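Local coordinates for conserved domain protein (PDB 4IAJ), which is of unknown function, is a DUF4649-family protein from Streptococcus pneumoniae and packs two helices beside a small antiparallel sheet, at residues F66-L69 with M70-L74. Numbering follows the deposited sequence. Where two conformers were deposited one is given.
Sequences FFYL and MKQDL
Q72 lays its side chain over one face of the Y68 ring, four residues back, where helix 65-71 runs out. Its CG sits 3.9 Å from the ring centroid in a CH-pi contact, and the amide beyond it is stacked on the ring, the two planes only 9° apart. A bend at chi2 (-64°) folds the amide back over the ring, bringing OE1 to within 3.6 Å of Y68 CE1. The same pair is tied through the backbone: Y68 O accepts Q72 N in its carbonyl plane at 3.2 Å and K71 N from well above that plane. Y68 O thus takes both an i+4 and an i+3 bond in the last turn, before Q72 leaves helical geometry.

One turn earlier, M70 N donates to F66 O at 3.3 Å, while the selenomethionine side chain runs out toward two phenylalanines. Its SE reaches F66 CE2 at 3.7 Å in an oblique Met-aromatic contact, and CE lies beside F67 CD1. The F66 ring also packs on F29 of helix 26-35, and both F66 and M70 meet their own counterparts in a second subunit, so this close apolar packing continues into the interface.

The carbonyl-bearing end of the helix is looser and wetter. One water donates to both Y68 O and Q72 OE1, and a second lies 2.7 Å from both L69 O and Q72 O, with more acceptors in reach than it has protons, whereas L74 comes no closer than its CD1 to L69 O at 4.1 Å. The chemistry thus divides the helix end: aromatic and selenium-bearing groups beside the subunit interface are probably held largely by dispersion, while carbonyls of the last turn are probably satisfied in part by water, with the Q72 amide both stacked and hydrated.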
loop_
_atom_site.group_PDB
_atom_site.type_symbol
_atom_site.label_atom_id
_atom_site.label_comp_id
_atom_site.label_asym_id
_atom_site.label_seq_id
_atom_site.Cartn_x
_atom_site.Cartn_y
_atom_site.Cartn_z
ATOM N N PHE B 66 1.685 17.874 -8.613
ATOM C CA PHE B 66 2.504 17.516 -9.771
ATOM C C PHE B 66 1.755 17.725 -11.089
ATOM O O PHE B 66 2.272 18.333 -12.012
ATOM C CB PHE B 66 2.997 16.062 -9.640
ATOM C CG PHE B 66 3.901 15.616 -10.750
ATOM C CD1 PHE B 66 5.257 15.889 -10.709
ATOM C CD2 PHE B 66 3.404 14.905 -11.826
ATOM C CE1 PHE B 66 6.101 15.480 -11.730
ATOM C CE2 PHE B 66 4.241 14.491 -12.846
ATOM C CZ PHE B 66 5.594 14.778 -12.799
ATOM N N PHE B 67 0.525 17.237 -11.169
ATOM C CA PHE B 67 -0.254 17.360 -12.401
ATOM C C PHE B 67 -0.721 18.791 -12.644
ATOM O O PHE B 67 -0.666 19.272 -13.769
ATOM C CB PHE B 67 -1.431 16.388 -12.356
ATOM C CG PHE B 67 -0.988 14.959 -12.270
ATOM C CD1 PHE B 67 -0.513 14.307 -13.399
ATOM C CD2 PHE B 67 -0.944 14.297 -11.043
ATOM C CE1 PHE B 67 -0.070 12.997 -13.329
ATOM C CE2 PHE B 67 -0.494 12.982 -10.965
ATOM C CZ PHE B 67 -0.049 12.337 -12.112
ATOM N N TYR B 68 -1.181 19.460 -11.591
ATOM C CA TYR B 68 -1.542 20.882 -11.669
ATOM C C TYR B 68 -0.433 21.724 -12.288
ATOM O O TYR B 68 -0.677 22.461 -13.240
ATOM C CB TYR B 68 -1.897 21.417 -10.277
ATOM C CG TYR B 68 -2.102 22.925 -10.184
ATOM C CD1 TYR B 68 -3.328 23.521 -10.517
ATOM C CD2 TYR B 68 -1.080 23.742 -9.718
ATOM C CE1 TYR B 68 -3.510 24.897 -10.399
ATOM C CE2 TYR B 68 -1.251 25.106 -9.592
ATOM C CZ TYR B 68 -2.455 25.683 -9.934
ATOM O OH TYR B 68 -2.568 27.044 -9.795
ATOM N N LEU B 69 0.776 21.626 -11.741
ATOM C CA LEU B 69 1.898 22.435 -12.204
ATOM C C LEU B 69 2.231 22.147 -13.657
ATOM O O LEU B 69 2.544 23.059 -14.410
ATOM C CB LEU B 69 3.140 22.212 -11.332
ATOM C CG LEU B 69 3.096 22.841 -9.943
ATOM C CD1 LEU B 69 4.388 22.568 -9.182
ATOM C CD2 LEU B 69 2.839 24.342 -10.024
HETATM N N MSE B 70 2.135 20.882 -14.047
HETATM C CA MSE B 70 2.483 20.462 -15.400
HETATM C C MSE B 70 1.577 21.058 -16.434
HETATM O O MSE B 70 1.972 21.203 -17.578
HETATM C CB MSE B 70 2.337 18.955 -15.544
HETATM C CG MSE B 70 3.681 18.295 -15.752
HETATM SE SE MSE B 70 3.355 16.369 -15.942
HETATM C CE MSE B 70 1.426 16.162 -16.243
ATOM N N LYS B 71 0.343 21.374 -16.046
ATOM C CA LYS B 71 -0.668 21.904 -16.963
ATOM C C LYS B 71 -0.707 23.429 -16.966
ATOM O O LYS B 71 -1.244 24.040 -17.879
ATOM C CB LYS B 71 -2.053 21.371 -16.586
ATOM C CG LYS B 71 -2.237 19.879 -16.778
ATOM C CD LYS B 71 -3.708 19.509 -16.684
ATOM C CE LYS B 71 -3.891 18.056 -16.286
ATOM N NZ LYS B 71 -5.197 17.546 -16.773
ATOM N N GLN B 72 -0.161 24.049 -15.919
ATOM C CA GLN B 72 -0.091 25.508 -15.840
ATOM C C GLN B 72 0.936 26.080 -16.821
ATOM O O GLN B 72 1.990 25.488 -17.048
ATOM C CB GLN B 72 0.310 25.969 -14.437
ATOM C CG GLN B 72 -0.701 25.700 -13.347
ATOM C CD GLN B 72 -1.982 26.456 -13.564
ATOM O OE1 GLN B 72 -3.030 25.864 -13.798
ATOM N NE2 GLN B 72 -1.900 27.771 -13.510
ATOM N N ASP B 73 0.619 27.236 -17.393
ATOM C CA ASP B 73 1.613 28.037 -18.102
ATOM C C ASP B 73 2.334 28.854 -17.045
ATOM O O ASP B 73 1.794 29.832 -16.549
ATOM C CB ASP B 73 0.976 28.947 -19.159
ATOM C CG ASP B 73 1.981 29.937 -19.784
ATOM O OD1 ASP B 73 3.203 29.727 -19.668
ATOM O OD2 ASP B 73 1.546 30.935 -20.396
ATOM N N LEU B 74 3.549 28.436 -16.694
ATOM C CA LEU B 74 4.344 29.102 -15.663
ATOM C C LEU B 74 5.275 30.174 -16.228
ATOM O O LEU B 74 6.027 30.814 -15.484
ATOM C CB LEU B 74 5.157 28.050 -14.898
ATOM C CG LEU B 74 4.328 26.945 -14.216
ATOM C CD1 LEU B 74 5.220 26.020 -13.396
ATOM C CD2 LEU B 74 3.236 27.528 -13.334
HETATM O O HOH W 1 -2.916 23.274 -14.209
HETATM O O HOH W 2 4.043 23.749 -16.560
#